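Local coordinates for protein formiminoglutamase (Trypanosoma cruzi, PDB 4MYK) that hydrolyses formiminoglutamate as an arginase-like manganese metalloenzyme with two metal ions bound in its active site, at residues G138-L149 with R179-C190; F233-D244 with V254-C265. The protein carries 1 engineered substitution. One frame throughout, in Å; residues are numbered along the deposited sequence.

In the fold
Both contacts lie in the interior of the arginase-type alpha/beta fold, their centres 13 Å apart. Contact 1 pairs two neighbouring strands of the parallel sheet, 141-145 and 180-183, so its middle is backbone hydrogen bonding. Contact 2 sets helix 258-265 over the next strand, 233-236, and relies more on apolar side chains. Strands 141-145 and 231-236 are neighbours, and V145 packs on F235. The C-terminal ends of these strands and the turns after them meet at one manganese ion: D146 and H148 come from contact 1, D236 and D238 from contact 2. D146 and D236 also bind the second ion, with N122. Each contact touches the second subunit, through 187-189 and through 242-243 and V254 respectively.

Contact 1: G138-L149 with R179-C190; sequences GDVGVINVDSHL and RFVEFACQGSQC. With MN (manganese (II) ion), chain C.
The guanidinium of R179 has V140 O over one face, 3.4 Å above its plane, while the D139 carboxylate stands at its edge, turned 84° to it. NH1 of R179 forms a salt bridge of 2.7 Å to D139 OD1, which uses its anti lone pair. NH2 also gives a weak bond to D139 O, and NE binds T227 O elsewhere in the chain. At the far end, the H148 ring has S147 OG over one face. The Q189 amide approaches this ring obliquely, its NE2 3.0 Å from H148 CD2. S147 OG itself is hydrogen-bonded to D238 O.

Between these ends, two neighbouring strands of the central parallel sheet of the arginase fold run side by side. Their ladder goes from V142 N on R179 O to D146 N on F183 O. I143 and F183 lie alongside each other, with CD1 of I143 3.7 Å from CB of F183. On the opposite face of the sheet, N144 ND2 donates to the syn lone pair of E182 OE1 at 2.9 Å. A bend at chi2 (-84°) turns the E182 carboxylate back toward N144. Water 1 lies 2.9 Å from both E182 OE1 and D146 O and joins them. Past the strand, D146 OD1 accepts H148 N in an Asx turn. D146 OD1 also binds manganese at 2.2 Å, and H148 ND1 binds the same ion at 2.3 Å.

Contact 2: F233-D244 with V254-C265; sequences FSFDVDSLKSSD and VGLSAQEAFDMC. With MN (manganese (II) ion), chain C.
F233 and F235 reach from the strand onto helix 258-265, which runs nearly antiparallel to it, at 166°. These are the strand and helix of a beta-alpha-beta unit, completed by strand 274-280, in the arginase fold. C265 SG lies at the edge of the F233 ring, near its plane. Two residues on, four side chains of 254-265 touch the F235 ring. CZ touches L256 CD1 and A261 CB, CE2 meets M264 CE, and C265 SG sits obliquely, 4.8 Å from the ring centroid. CG of F235 is anti to the backbone N (chi1 -150°), and this carries the ring across to the helix.

D236 and D238 make no contact with 254-265; they bind one manganese ion. D236 gives OD2 at 2.3 Å, and D238 binds through both carboxylate oxygens. D146 and H148 bind the same ion. OD1 of D236 accepts D238 N in an Asx turn, which ties the two ligands together. S239 OG donates to D236 O at 2.7 Å, and S239 N also bonds to this oxygen.

The chain then bridges to the residues before the helix. L256 N donates to S239 O at 2.8 Å, and K241 N donates back to L256 O. G255 fits closely here, with its CA 3.5 Å from S239 O. L240 sets CD2 on A261 CB, and the aliphatic part of K241 runs past G255 O. S257, the helix N-cap, forms a capping box with E260, whose carboxylate also pairs with R212. D244 adds a further bond at this helix end. Its OD2 takes A258 N at 2.9 Å, met from 44° above the carboxylate plane.

Contact 1: G138-L149 with R179-C190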
loop_
_atom_site.group_PDB
_atom_site.type_symbol
_atom_site.label_atom_id
_atom_site.label_comp_id
_atom_site.label_asym_id
_atom_site.label_seq_id
_atom_site.Cartn_x
_atom_site.Cartn_y
_atom_site.Cartn_z
ATOM N N GLY A 138 23.998 33.949 -0.216
ATOM C CA GLY A 138 23.215 34.359 -1.371
ATOM C C GLY A 138 23.108 33.358 -2.506
ATOM O O GLY A 138 22.431 33.618 -3.496
ATOM N N ASP A 139 23.761 32.209 -2.362
ATOM C CA ASP A 139 23.803 31.210 -3.432
ATOM C C ASP A 139 23.196 29.861 -3.018
ATOM O O ASP A 139 23.712 28.803 -3.398
ATOM C CB ASP A 139 25.247 31.007 -3.912
ATOM C CG ASP A 139 25.324 30.510 -5.345
ATOM O OD1 ASP A 139 24.299 30.511 -6.056
ATOM O OD2 ASP A 139 26.428 30.129 -5.766
ATOM N N VAL A 140 22.107 29.897 -2.253
ATOM C CA VAL A 140 21.500 28.674 -1.754
ATOM C C VAL A 140 20.194 28.352 -2.477
ATOM O O VAL A 140 19.398 29.243 -2.772
ATOM C CB VAL A 140 21.225 28.763 -0.236
ATOM C CG1 VAL A 140 20.492 27.516 0.257
ATOM C CG2 VAL A 140 22.516 28.968 0.527
ATOM N N GLY A 141 20.001 27.069 -2.769
ATOM C CA GLY A 141 18.731 26.555 -3.247
ATOM C C GLY A 141 18.085 25.647 -2.207
ATOM O O GLY A 141 18.770 25.034 -1.394
ATOM N N VAL A 142 16.762 25.566 -2.223
ATOM C CA VAL A 142 16.032 24.762 -1.241
ATOM C C VAL A 142 14.854 24.009 -1.874
ATOM O O VAL A 142 14.050 24.593 -2.605
ATOM C CB VAL A 142 15.517 25.631 -0.048
ATOM C CG1 VAL A 142 14.722 24.775 0.972
ATOM C CG2 VAL A 142 16.666 26.358 0.631
ATOM N N ILE A 143 14.767 22.710 -1.594
ATOM C CA ILE A 143 13.582 21.937 -1.967
ATOM C C ILE A 143 12.889 21.314 -0.746
ATOM O O ILE A 143 13.521 20.627 0.065
ATOM C CB ILE A 143 13.878 20.872 -3.065
ATOM C CG1 ILE A 143 12.630 20.026 -3.348
ATOM C CG2 ILE A 143 15.079 19.998 -2.694
ATOM C CD1 ILE A 143 12.795 19.080 -4.532
ATOM N N ASN A 144 11.593 21.593 -0.612
ATOM C CA ASN A 144 10.763 20.995 0.428
ATOM C C ASN A 144 9.892 19.884 -0.170
ATOM O O ASN A 144 8.895 20.160 -0.853
ATOM C CB ASN A 144 9.905 22.078 1.128
ATOM C CG ASN A 144 9.033 21.527 2.266
ATOM O OD1 ASN A 144 9.373 20.539 2.916
ATOM N ND2 ASN A 144 7.906 22.175 2.505
ATOM N N VAL A 145 10.305 18.638 0.068
ATOM C CA VAL A 145 9.497 17.457 -0.228
ATOM C C VAL A 145 8.510 17.260 0.919
ATOM O O VAL A 145 8.905 16.916 2.046
ATOM C CB VAL A 145 10.359 16.175 -0.373
ATOM C CG1 VAL A 145 9.474 14.963 -0.750
ATOM C CG2 VAL A 145 11.469 16.390 -1.402
ATOM N N ASP A 146 7.230 17.480 0.630
ATOM C CA ASP A 146 6.252 17.620 1.685
ATOM C C ASP A 146 4.872 17.622 1.067
ATOM O O ASP A 146 4.640 18.320 0.082
ATOM C CB ASP A 146 6.508 18.936 2.410
ATOM C CG ASP A 146 5.816 19.014 3.731
ATOM O OD1 ASP A 146 4.965 18.146 4.017
ATOM O OD2 ASP A 146 6.134 19.949 4.486
ATOM N N SER A 147 3.962 16.829 1.634
ATOM C CA SER A 147 2.573 16.806 1.173
ATOM C C SER A 147 1.884 18.090 1.607
ATOM O O SER A 147 0.805 18.431 1.130
ATOM C CB SER A 147 1.823 15.580 1.706
ATOM O OG SER A 147 1.736 15.576 3.118
ATOM N N HIS A 148 2.537 18.791 2.526
ATOM C CA HIS A 148 2.025 20.033 3.081
ATOM C C HIS A 148 2.790 21.227 2.516
ATOM O O HIS A 148 3.977 21.147 2.185
ATOM C CB HIS A 148 2.099 20.030 4.619
ATOM C CG HIS A 148 1.363 18.893 5.259
ATOM N ND1 HIS A 148 2.007 17.816 5.826
ATOM C CD2 HIS A 148 0.038 18.656 5.405
ATOM C CE1 HIS A 148 1.112 16.966 6.299
ATOM N NE2 HIS A 148 -0.093 17.450 6.052
ATOM N N LEU A 149 2.069 22.330 2.390
ATOM C CA LEU A 149 2.634 23.606 2.019
ATOM C C LEU A 149 2.092 24.590 3.049
ATOM O O LEU A 149 1.050 25.215 2.846
ATOM C CB LEU A 149 2.222 23.950 0.584
ATOM C CG LEU A 149 2.027 25.380 0.087
ATOM C CD1 LEU A 149 3.023 26.362 0.701
ATOM C CD2 LEU A 149 2.095 25.381 -1.440
ATOM N N ARG A 179 14.576 30.018 -6.308
ATOM C CA ARG A 179 15.321 28.779 -6.071
ATOM C C ARG A 179 14.698 27.917 -4.974
ATOM O O ARG A 179 15.362 27.093 -4.356
ATOM C CB ARG A 179 16.795 29.081 -5.806
ATOM C CG ARG A 179 17.491 29.597 -7.061
ATOM C CD ARG A 179 18.890 30.088 -6.782
ATOM N NE ARG A 179 19.755 29.029 -6.284
ATOM C CZ ARG A 179 21.043 29.200 -6.012
ATOM N NH1 ARG A 179 21.599 30.390 -6.198
ATOM N NH2 ARG A 179 21.771 28.191 -5.560
ATOM N N PHE A 180 13.399 28.112 -4.771
ATOM C CA PHE A 180 12.644 27.329 -3.803
ATOM C C PHE A 180 11.549 26.494 -4.462
ATOM O O PHE A 180 10.716 27.002 -5.204
ATOM C CB PHE A 180 12.063 28.223 -2.705
ATOM C CG PHE A 180 11.175 27.493 -1.747
ATOM C CD1 PHE A 180 11.683 26.503 -0.931
ATOM C CD2 PHE A 180 9.833 27.801 -1.657
ATOM C CE1 PHE A 180 10.859 25.827 -0.049
ATOM C CE2 PHE A 180 9.009 27.126 -0.773
ATOM C CZ PHE A 180 9.524 26.143 0.030
ATOM N N VAL A 181 11.566 25.198 -4.186
ATOM C CA VAL A 181 10.562 24.299 -4.735
ATOM C C VAL A 181 9.811 23.547 -3.630
ATOM O O VAL A 181 10.415 22.987 -2.715
ATOM C CB VAL A 181 11.177 23.295 -5.730
ATOM C CG1 VAL A 181 10.116 22.330 -6.231
ATOM C CG2 VAL A 181 11.828 24.033 -6.885
ATOM N N GLU A 182 8.486 23.579 -3.720
ATOM C CA GLU A 182 7.619 22.727 -2.921
ATOM C C GLU A 182 7.369 21.497 -3.769
ATOM O O GLU A 182 6.812 21.597 -4.858
ATOM C CB GLU A 182 6.292 23.426 -2.631
ATOM C CG GLU A 182 6.414 24.718 -1.830
ATOM C CD GLU A 182 6.488 24.491 -0.326
ATOM O OE1 GLU A 182 6.863 23.387 0.111
ATOM O OE2 GLU A 182 6.169 25.432 0.431
ATOM N N PHE A 183 7.799 20.343 -3.277
ATOM C CA PHE A 183 7.790 19.130 -4.076
ATOM C C PHE A 183 6.829 18.079 -3.540
ATOM O O PHE A 183 6.914 17.691 -2.378
ATOM C CB PHE A 183 9.195 18.549 -4.140
ATOM C CG PHE A 183 9.372 17.539 -5.220
ATOM C CD1 PHE A 183 9.100 16.195 -4.985
ATOM C CD2 PHE A 183 9.795 17.927 -6.480
ATOM C CE1 PHE A 183 9.251 15.259 -5.985
ATOM C CE2 PHE A 183 9.951 16.993 -7.488
ATOM C CZ PHE A 183 9.684 15.658 -7.242
ATOM N N ALA A 184 5.916 17.632 -4.399
ATOM C CA ALA A 184 4.929 16.609 -4.049
ATOM C C ALA A 184 3.923 17.107 -3.026
ATOM O O ALA A 184 3.416 16.337 -2.215
ATOM C CB ALA A 184 5.610 15.349 -3.541
ATOM N N CYS A 185 3.646 18.402 -3.059
ATOM C CA CYS A 185 2.595 18.964 -2.232
ATOM C C CYS A 185 1.213 18.558 -2.772
ATOM O O CYS A 185 1.059 18.258 -3.959
ATOM C CB CYS A 185 2.744 20.488 -2.139
ATOM S SG CYS A 185 3.016 21.296 -3.726
ATOM N N GLN A 186 0.222 18.547 -1.884
ATOM C CA GLN A 186 -1.110 18.038 -2.201
ATOM C C GLN A 186 -2.189 19.138 -2.129
ATOM O O GLN A 186 -2.376 19.746 -1.079
ATOM C CB GLN A 186 -1.440 16.853 -1.285
ATOM C CG GLN A 186 -0.533 15.672 -1.556
ATOM C CD GLN A 186 -0.891 14.440 -0.755
ATOM O OE1 GLN A 186 -2.034 14.254 -0.354
ATOM N NE2 GLN A 186 0.092 13.586 -0.518
ATOM N N GLY A 187 -2.884 19.386 -3.243
ATOM C CA GLY A 187 -3.880 20.447 -3.321
ATOM C C GLY A 187 -5.040 20.369 -2.330
ATOM O O GLY A 187 -5.710 21.365 -2.057
ATOM N N SER A 188 -5.276 19.183 -1.784
ATOM C CA SER A 188 -6.322 18.973 -0.784
ATOM C C SER A 188 -5.888 19.428 0.604
ATOM O O SER A 188 -6.688 19.446 1.540
ATOM C CB SER A 188 -6.664 17.492 -0.721
ATOM O OG SER A 188 -5.468 16.739 -0.669
ATOM N N GLN A 189 -4.613 19.782 0.717
ATOM C CA GLN A 189 -3.983 20.129 1.984
ATOM C C GLN A 189 -3.196 21.424 1.893
ATOM O O GLN A 189 -2.336 21.670 2.737
ATOM C CB GLN A 189 -2.976 19.049 2.384
ATOM C CG GLN A 189 -3.563 17.765 2.889
ATOM C CD GLN A 189 -2.616 17.073 3.836
ATOM O OE1 GLN A 189 -2.992 16.718 4.956
ATOM N NE2 GLN A 189 -1.365 16.901 3.404
ATOM N N CYS A 190 -3.447 22.236 0.870
ATOM C CA CYS A 190 -2.688 23.468 0.727
ATOM C C CYS A 190 -3.560 24.718 0.566
ATOM O O CYS A 190 -4.272 24.888 -0.426
ATOM C CB CYS A 190 -1.635 23.329 -0.379
ATOM S SG CYS A 190 -0.373 22.054 0.015
HETATM MN MN MN C . 4.244 17.418 5.939
HETATM O O HOH W 1 5.554 20.972 -0.730
HETATM O O HOH W 2 -0.586 22.827 4.004
HETATM O O HOH W 3 4.201 19.266 7.473
#

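Contact 2: F233-D244 with V254-C265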
loop_
_atom_site.group_PDB
_atom_site.type_symbol
_atom_site.label_atom_id
_atom_site.label_comp_id
_atom_site.label_asym_id
_atom_site.label_seq_id
_atom_site.Cartn_x
_atom_site.Cartn_y
_atom_site.Cartn_z
ATOM N N PHE A 233 18.362 19.573 0.617
ATOM C CA PHE A 233 17.381 18.538 0.290
ATOM C C PHE A 233 16.599 18.180 1.548
ATOM O O PHE A 233 17.070 17.414 2.385
ATOM C CB PHE A 233 18.074 17.308 -0.313
ATOM C CG PHE A 233 17.121 16.271 -0.869
ATOM C CD1 PHE A 233 16.148 16.620 -1.804
ATOM C CD2 PHE A 233 17.215 14.937 -0.475
ATOM C CE1 PHE A 233 15.274 15.653 -2.312
ATOM C CE2 PHE A 233 16.352 13.983 -0.988
ATOM C CZ PHE A 233 15.385 14.343 -1.903
ATOM N N SER A 234 15.409 18.765 1.671
ATOM C CA SER A 234 14.579 18.643 2.870
ATOM C C SER A 234 13.427 17.674 2.618
ATOM O O SER A 234 12.529 17.955 1.815
ATOM C CB SER A 234 14.028 20.014 3.283
ATOM O OG SER A 234 13.399 19.971 4.555
ATOM N N PHE A 235 13.453 16.538 3.300
ATOM C CA PHE A 235 12.501 15.469 3.010
ATOM C C PHE A 235 11.535 15.184 4.148
ATOM O O PHE A 235 11.845 14.383 5.026
ATOM C CB PHE A 235 13.237 14.177 2.668
ATOM C CG PHE A 235 12.479 13.286 1.721
ATOM C CD1 PHE A 235 11.139 13.018 1.926
ATOM C CD2 PHE A 235 13.107 12.731 0.610
ATOM C CE1 PHE A 235 10.444 12.203 1.058
ATOM C CE2 PHE A 235 12.409 11.906 -0.264
ATOM C CZ PHE A 235 11.083 11.648 -0.040
ATOM N N ASP A 236 10.364 15.816 4.124
ATOM C CA ASP A 236 9.309 15.485 5.082
ATOM C C ASP A 236 8.748 14.128 4.695
ATOM O O ASP A 236 8.247 13.967 3.592
ATOM C CB ASP A 236 8.203 16.539 5.060
ATOM C CG ASP A 236 7.097 16.264 6.081
ATOM O OD1 ASP A 236 6.894 15.103 6.493
ATOM O OD2 ASP A 236 6.428 17.229 6.481
ATOM N N VAL A 237 8.846 13.149 5.589
ATOM C CA VAL A 237 8.444 11.791 5.230
ATOM C C VAL A 237 6.915 11.569 5.187
ATOM O O VAL A 237 6.446 10.520 4.720
ATOM C CB VAL A 237 9.175 10.713 6.076
ATOM C CG1 VAL A 237 10.665 10.762 5.808
ATOM C CG2 VAL A 237 8.891 10.892 7.555
ATOM N N ASP A 238 6.144 12.559 5.650
ATOM C CA ASP A 238 4.689 12.486 5.528
ATOM C C ASP A 238 4.237 12.856 4.109
ATOM O O ASP A 238 3.041 13.010 3.837
ATOM C CB ASP A 238 3.974 13.302 6.616
ATOM C CG ASP A 238 3.998 14.802 6.362
ATOM O OD1 ASP A 238 4.235 15.232 5.207
ATOM O OD2 ASP A 238 3.756 15.561 7.331
ATOM N N SER A 239 5.215 12.987 3.210
ATOM C CA SER A 239 4.961 13.139 1.780
ATOM C C SER A 239 4.798 11.775 1.094
ATOM O O SER A 239 4.467 11.693 -0.089
ATOM C CB SER A 239 6.107 13.901 1.133
ATOM O OG SER A 239 7.293 13.151 1.226
ATOM N N LEU A 240 5.074 10.702 1.831
ATOM C CA LEU A 240 4.838 9.346 1.337
ATOM C C LEU A 240 3.453 8.895 1.771
ATOM O O LEU A 240 2.956 9.303 2.819
ATOM C CB LEU A 240 5.864 8.362 1.901
ATOM C CG LEU A 240 7.312 8.308 1.406
ATOM C CD1 LEU A 240 8.086 9.571 1.752
ATOM C CD2 LEU A 240 7.971 7.074 2.010
ATOM N N LYS A 241 2.842 8.037 0.972
ATOM C CA LYS A 241 1.555 7.456 1.322
ATOM C C LYS A 241 1.678 6.625 2.604
ATOM O O LYS A 241 2.639 5.881 2.792
ATOM C CB LYS A 241 1.053 6.587 0.178
ATOM C CG LYS A 241 2.029 5.510 -0.202
ATOM C CD LYS A 241 1.971 5.236 -1.682
ATOM C CE LYS A 241 0.772 4.395 -2.036
ATOM N NZ LYS A 241 0.741 4.180 -3.506
ATOM N N SER A 242 0.688 6.760 3.479
ATOM C CA SER A 242 0.680 6.036 4.739
ATOM C C SER A 242 0.600 4.520 4.561
ATOM O O SER A 242 0.852 3.778 5.503
ATOM C CB SER A 242 -0.458 6.523 5.652
ATOM O OG SER A 242 -1.725 6.461 5.005
ATOM N N SER A 243 0.248 4.056 3.371
ATOM C CA SER A 243 0.288 2.618 3.123
ATOM C C SER A 243 1.728 2.078 3.220
ATOM O O SER A 243 1.943 0.955 3.686
ATOM C CB SER A 243 -0.346 2.262 1.775
ATOM O OG SER A 243 0.393 2.793 0.695
ATOM N N ASP A 244 2.693 2.887 2.773
ATOM C CA ASP A 244 4.131 2.595 2.903
ATOM C C ASP A 244 4.755 3.216 4.155
ATOM O O ASP A 244 5.684 2.661 4.747
ATOM C CB ASP A 244 4.906 3.135 1.697
ATOM C CG ASP A 244 4.747 2.284 0.484
ATOM O OD1 ASP A 244 4.457 1.085 0.644
ATOM O OD2 ASP A 244 4.914 2.815 -0.628
ATOM N N VAL A 254 -2.744 9.767 0.178
ATOM C CA VAL A 254 -1.967 9.553 -1.042
ATOM C C VAL A 254 -0.594 10.203 -0.885
ATOM O O VAL A 254 -0.361 10.968 0.062
ATOM C CB VAL A 254 -2.661 10.112 -2.308
ATOM C CG1 VAL A 254 -3.869 9.282 -2.674
ATOM C CG2 VAL A 254 -3.051 11.565 -2.115
ATOM N N GLY A 255 0.305 9.895 -1.819
ATOM C CA GLY A 255 1.649 10.433 -1.785
ATOM C C GLY A 255 2.690 9.490 -2.358
ATOM O O GLY A 255 2.369 8.477 -2.980
ATOM N N LEU A 256 3.951 9.834 -2.139
ATOM C CA LEU A 256 5.060 9.120 -2.741
ATOM C C LEU A 256 5.130 7.691 -2.232
ATOM O O LEU A 256 4.866 7.429 -1.067
ATOM C CB LEU A 256 6.376 9.853 -2.451
ATOM C CG LEU A 256 6.532 11.275 -3.015
ATOM C CD1 LEU A 256 7.776 11.908 -2.458
ATOM C CD2 LEU A 256 6.547 11.286 -4.556
ATOM N N SER A 257 5.493 6.762 -3.102
ATOM C CA SER A 257 5.706 5.407 -2.636
ATOM C C SER A 257 7.111 5.296 -2.039
ATOM O O SER A 257 7.964 6.162 -2.247
ATOM C CB SER A 257 5.521 4.404 -3.773
ATOM O OG SER A 257 6.538 4.545 -4.745
ATOM N N ALA A 258 7.342 4.232 -1.284
ATOM C CA ALA A 258 8.655 4.006 -0.701
ATOM C C ALA A 258 9.736 3.912 -1.791
ATOM O O ALA A 258 10.795 4.518 -1.658
ATOM C CB ALA A 258 8.643 2.747 0.220
ATOM N N GLN A 259 9.461 3.182 -2.872
ATOM C CA GLN A 259 10.415 3.065 -3.987
ATOM C C GLN A 259 10.768 4.421 -4.609
ATOM O O GLN A 259 11.926 4.686 -4.928
ATOM C CB GLN A 259 9.880 2.125 -5.072
ATOM C CG GLN A 259 10.937 1.697 -6.088
ATOM C CD GLN A 259 12.172 1.086 -5.425
ATOM O OE1 GLN A 259 12.088 0.054 -4.755
ATOM N NE2 GLN A 259 13.321 1.719 -5.616
ATOM N N GLU A 260 9.760 5.268 -4.795
ATOM C CA GLU A 260 9.983 6.617 -5.307
ATOM C C GLU A 260 10.890 7.396 -4.368
ATOM O O GLU A 260 11.842 8.039 -4.809
ATOM C CB GLU A 260 8.656 7.351 -5.478
ATOM C CG GLU A 260 7.800 6.813 -6.606
ATOM C CD GLU A 260 6.455 7.494 -6.648
ATOM O OE1 GLU A 260 5.876 7.715 -5.558
ATOM O OE2 GLU A 260 5.980 7.819 -7.761
ATOM N N ALA A 261 10.589 7.323 -3.075
ATOM C CA ALA A 261 11.401 7.956 -2.046
ATOM C C ALA A 261 12.864 7.520 -2.154
ATOM O O ALA A 261 13.760 8.360 -2.223
ATOM C CB ALA A 261 10.844 7.642 -0.670
ATOM N N PHE A 262 13.101 6.210 -2.172
ATOM C CA PHE A 262 14.447 5.663 -2.333
ATOM C C PHE A 262 15.104 6.198 -3.601
ATOM O O PHE A 262 16.233 6.687 -3.566
ATOM C CB PHE A 262 14.408 4.145 -2.444
ATOM C CG PHE A 262 13.882 3.462 -1.230
ATOM C CD1 PHE A 262 13.602 4.179 -0.084
ATOM C CD2 PHE A 262 13.667 2.092 -1.235
ATOM C CE1 PHE A 262 13.114 3.542 1.042
ATOM C CE2 PHE A 262 13.184 1.448 -0.123
ATOM C CZ PHE A 262 12.905 2.172 1.025
ATOM N N ASP A 263 14.398 6.079 -4.721
ATOM C CA ASP A 263 14.907 6.559 -5.998
ATOM C C ASP A 263 15.263 8.044 -5.961
ATOM O O ASP A 263 16.235 8.467 -6.590
ATOM C CB ASP A 263 13.895 6.301 -7.109
ATOM C CG ASP A 263 13.778 4.827 -7.472
ATOM O OD1 ASP A 263 14.406 3.990 -6.804
ATOM O OD2 ASP A 263 13.054 4.511 -8.434
ATOM N N MET A 264 14.471 8.831 -5.235
ATOM C CA MET A 264 14.722 10.269 -5.115
ATOM C C MET A 264 15.921 10.562 -4.228
ATOM O O MET A 264 16.689 11.484 -4.491
ATOM C CB MET A 264 13.503 10.991 -4.546
ATOM C CG MET A 264 12.295 11.038 -5.459
ATOM S SD MET A 264 10.852 11.604 -4.535
ATOM C CE MET A 264 11.381 13.244 -4.043
ATOM N N CYS A 265 16.062 9.789 -3.157
ATOM C CA CYS A 265 17.215 9.920 -2.274
ATOM C C CYS A 265 18.528 9.540 -2.978
ATOM O O CYS A 265 19.548 10.194 -2.779
ATOM C CB CYS A 265 17.010 9.110 -0.994
ATOM S SG CYS A 265 15.820 9.887 0.103
HETATM MN MN MN C . 4.244 17.418 5.939
HETATM O O HOH W 3 4.201 19.266 7.473
#